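Local structure of probable UbiX-like flavin prenyltransferase (Escherichia coli, 1SBZ) at residues 124-128 against 129-133; 159-162 against 163-167. The protein probably transfers a dimethylallyl group to reduced flavin mononucleotide, making the prenylated FMN cofactor used by a partner phenolic acid decarboxylase. All coordinates share one frame; numbering follows the deposited sequence.

Contact 1 (124-128 against 129-133)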
# COMPACT_ATOMS: atom_id res chain seq x y z
N MSE D 124 15.71 22.18 7.95
CA MSE D 124 16.27 22.24 6.60
C MSE D 124 17.64 21.56 6.59
O MSE D 124 18.46 21.83 7.48
CB MSE D 124 16.37 23.70 6.15
CG MSE D 124 17.26 23.96 4.96
SE MSE D 124 17.46 25.88 4.68
CE MSE D 124 18.77 26.17 6.13
N PRO D 125 17.91 20.67 5.63
CA PRO D 125 16.92 20.13 4.69
C PRO D 125 15.88 19.27 5.40
O PRO D 125 16.05 18.96 6.58
CB PRO D 125 17.76 19.22 3.78
CG PRO D 125 19.17 19.68 3.95
CD PRO D 125 19.26 20.12 5.38
N LEU D 126 14.82 18.93 4.68
CA LEU D 126 13.84 17.95 5.13
C LEU D 126 14.24 16.57 4.60
O LEU D 126 14.63 16.43 3.44
CB LEU D 126 12.43 18.33 4.66
CG LEU D 126 11.88 19.60 5.33
CD1 LEU D 126 10.52 20.01 4.74
CD2 LEU D 126 11.77 19.38 6.83
N SER D 127 14.16 15.56 5.45
CA SER D 127 14.50 14.20 5.03
C SER D 127 13.23 13.42 4.74
O SER D 127 12.12 13.94 4.92
CB SER D 127 15.31 13.50 6.13
OG SER D 127 14.46 13.16 7.21
N THR D 128 13.38 12.18 4.31
CA THR D 128 12.25 11.29 4.05
C THR D 128 11.38 11.09 5.29
O THR D 128 10.16 11.05 5.18
CB THR D 128 12.74 9.94 3.48
OG1 THR D 128 13.36 10.17 2.22
CG2 THR D 128 11.57 9.02 3.11
N ILE D 129 12.01 10.96 6.45
CA ILE D 129 11.26 10.78 7.70
C ILE D 129 10.42 12.02 8.01
O ILE D 129 9.24 11.90 8.30
CB ILE D 129 12.19 10.45 8.89
CG1 ILE D 129 12.96 9.16 8.63
CG2 ILE D 129 11.35 10.32 10.20
CD1 ILE D 129 14.15 8.94 9.60
N HIS D 130 11.03 13.20 7.94
CA HIS D 130 10.31 14.45 8.17
C HIS D 130 9.09 14.51 7.26
O HIS D 130 7.98 14.76 7.71
CB HIS D 130 11.22 15.66 7.92
CG HIS D 130 12.49 15.65 8.72
ND1 HIS D 130 13.65 16.26 8.29
CD2 HIS D 130 12.77 15.12 9.94
CE1 HIS D 130 14.60 16.10 9.20
NE2 HIS D 130 14.09 15.41 10.21
N LEU D 131 9.30 14.24 5.97
CA LEU D 131 8.23 14.31 4.99
C LEU D 131 7.11 13.26 5.20
O LEU D 131 5.94 13.57 4.99
CB LEU D 131 8.82 14.29 3.56
CG LEU D 131 9.66 15.56 3.28
CD1 LEU D 131 10.59 15.39 2.09
CD2 LEU D 131 8.73 16.76 3.09
N GLU D 132 7.49 12.05 5.60
CA GLU D 132 6.53 10.98 5.92
C GLU D 132 5.62 11.40 7.05
O GLU D 132 4.41 11.25 6.97
CB GLU D 132 7.24 9.71 6.40
CG GLU D 132 7.70 8.75 5.33
CD GLU D 132 8.46 7.57 5.93
OE1 GLU D 132 8.45 6.49 5.30
OE2 GLU D 132 9.06 7.72 7.03
N ASN D 133 6.23 11.91 8.12
CA ASN D 133 5.49 12.36 9.30
C ASN D 133 4.57 13.53 8.98
O ASN D 133 3.42 13.56 9.41
CB ASN D 133 6.44 12.72 10.45
CG ASN D 133 7.23 11.51 10.98
OD1 ASN D 133 8.28 11.67 11.62
ND2 ASN D 133 6.74 10.30 10.72

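Contact 2 (159-162 against 163-167)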
# COMPACT_ATOMS: atom_id res chain seq x y z
N ASP D 159 11.95 40.93 11.10
CA ASP D 159 10.62 41.24 11.62
C ASP D 159 9.55 41.18 10.53
O ASP D 159 8.47 40.63 10.75
CB ASP D 159 10.60 42.64 12.27
CG ASP D 159 11.21 42.67 13.67
OD1 ASP D 159 11.73 41.64 14.16
OD2 ASP D 159 11.19 43.71 14.37
N ASP D 160 9.84 41.75 9.36
CA ASP D 160 8.95 41.69 8.20
C ASP D 160 8.53 40.26 7.87
O ASP D 160 7.35 39.98 7.65
CB ASP D 160 9.60 42.30 6.95
CG ASP D 160 9.63 43.83 6.97
OD1 ASP D 160 8.80 44.46 7.64
OD2 ASP D 160 10.46 44.48 6.29
N ILE D 161 9.51 39.36 7.84
CA ILE D 161 9.28 37.95 7.54
C ILE D 161 8.51 37.25 8.66
O ILE D 161 7.56 36.52 8.40
CB ILE D 161 10.62 37.24 7.20
CG1 ILE D 161 11.18 37.78 5.88
CG2 ILE D 161 10.44 35.71 7.14
CD1 ILE D 161 12.59 37.34 5.59
N VAL D 162 8.92 37.49 9.91
CA VAL D 162 8.26 36.90 11.07
C VAL D 162 6.76 37.25 11.10
O VAL D 162 5.92 36.37 11.28
CB VAL D 162 8.94 37.32 12.40
CG1 VAL D 162 8.10 36.91 13.61
CG2 VAL D 162 10.34 36.72 12.50
N HIS D 163 6.45 38.52 10.90
CA HIS D 163 5.07 39.00 10.98
C HIS D 163 4.18 38.48 9.87
O HIS D 163 2.98 38.27 10.07
CB HIS D 163 5.02 40.52 11.08
CG HIS D 163 5.43 41.04 12.43
ND1 HIS D 163 4.61 40.95 13.54
CD2 HIS D 163 6.58 41.60 12.86
CE1 HIS D 163 5.24 41.45 14.58
NE2 HIS D 163 6.44 41.85 14.20
N HIS D 164 4.77 38.27 8.70
CA HIS D 164 4.04 37.69 7.59
C HIS D 164 3.70 36.23 7.86
O HIS D 164 2.59 35.79 7.59
CB HIS D 164 4.83 37.82 6.29
CG HIS D 164 4.07 37.37 5.08
ND1 HIS D 164 3.11 38.16 4.47
CD2 HIS D 164 4.09 36.21 4.39
CE1 HIS D 164 2.59 37.50 3.45
NE2 HIS D 164 3.17 36.32 3.37
N VAL D 165 4.67 35.49 8.40
CA VAL D 165 4.46 34.09 8.77
C VAL D 165 3.36 34.00 9.81
O VAL D 165 2.41 33.24 9.65
CB VAL D 165 5.77 33.42 9.30
CG1 VAL D 165 5.48 32.05 9.89
CG2 VAL D 165 6.81 33.31 8.19
N VAL D 166 3.48 34.81 10.87
CA VAL D 166 2.49 34.86 11.95
C VAL D 166 1.08 35.14 11.42
O VAL D 166 0.14 34.44 11.78
CB VAL D 166 2.88 35.90 13.03
CG1 VAL D 166 1.70 36.20 13.95
CG2 VAL D 166 4.08 35.42 13.84
N ALA D 167 0.94 36.15 10.55
CA ALA D 167 -0.35 36.46 9.92
C ALA D 167 -0.96 35.27 9.18
O ALA D 167 -2.16 35.02 9.27
CB ALA D 167 -0.21 37.65 8.98

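Contact 1 (124-128 against 129-133)
Ser127 lies across one face of the His130 ring: its OG stands 3.3 Å above the ring plane, over the centre. Its CB makes a CH-pi contact, 4.2 Å from the His130 ring centroid and 27° off the normal. At the ring edge, in plane, sits Leu126 CA, 3.6 Å from His130 ND1, and Ser127 N approaches the same ND1 to 3.0 Å. The ring reaches this place because CG of His130 lies anti to its carbonyl carbon (chi1 -55°), which turns the imidazole back toward the start of the helix. Alongside, Leu126 and Leu131 meet almost at a right angle, CD1 of Leu126 being 4.1 Å from CD2 of Leu131.

Ser127 is the N-cap of helix 128-139. Its OG, placed between the backbone N and the carbonyl carbon, accepts a weak, bent bond from Ile129 N at 3.4 Å. The first helical turn is closed more firmly, Leu131 N giving a 3.0 Å bond to Ser127 O at 166°; Glu132 N donates likewise to Thr128 O.

A cis peptide precedes Pro125 in the loop that leads from strand 116-121 to this cap. Two further subunits enclose the site: Glu132 forms salt bridges with Arg139 of the second and Arg95 of the third, while His130 NE2 is hydrogen-bonded to OD2 of Asp108 of the third subunit. The tilt and rotation of the imidazole are thus set from two directions, by that hydrogen bond at NE2 and by the cap residue Ser127 over one face.

Contact 2 (159-162 against 163-167)
His163 turns the edge of its imidazole toward the backbone of Asp159, one helical turn earlier: CD2 of His163 comes within 3.0 Å of Asp159 O, near the ring plane. That placement follows from CG lying anti to the carbonyl carbon of His163 (chi1 -74°), which folds the ring back along the helix. The Asp159 side chain meets it through its methylene, CB being 4.2 Å from His163 CD2, whereas the charged end stays apart, with OD2 of Asp159 5.1 Å from His163 NE2.

These residues belong to helix 158-170, which packs against helix 13-24 of the parallel-sheet flavoprotein fold. Regular i to i+4 bonding carries the turn: Val166 N donates to Val162 O over 2.9 Å at 170°, and Val165 N donates to Ile161 O. The bond from His164 N to Asp160 O is longer, 3.3 Å, and more bent at 148°.

Branched side chains follow the same spacing. CG1 of Val162 lies 4.3 Å from CG2 of Val166, and both valines rest on Ala18 of helix 13-24. Ile161, its CG2 loosely 4.5 Å from Val165 CG2, meets Ile161 of the second subunit, and Val162 also touches Phe151 of that chain.

Contact 1 closes before contact 2 opens along the chain, and the two do not touch: their centres are about 24 Å apart and their nearest atoms about 12 Å. Both sit near bound flavin mononucleotide without making its pocket. In contact 1 the His130 side chain comes to about 6 Å from an FMN and packs on Met88, a pocket residue; in contact 2 the His164 side chain is about 9 Å from an FMN. Arg122, also of the pocket, has its side chain about 8 Å from that of Leu126 and about 9 Å from that of Val165. Both contacts meet the second subunit, and contact 1 also meets a third, so each lies at an interface of the dodecamer.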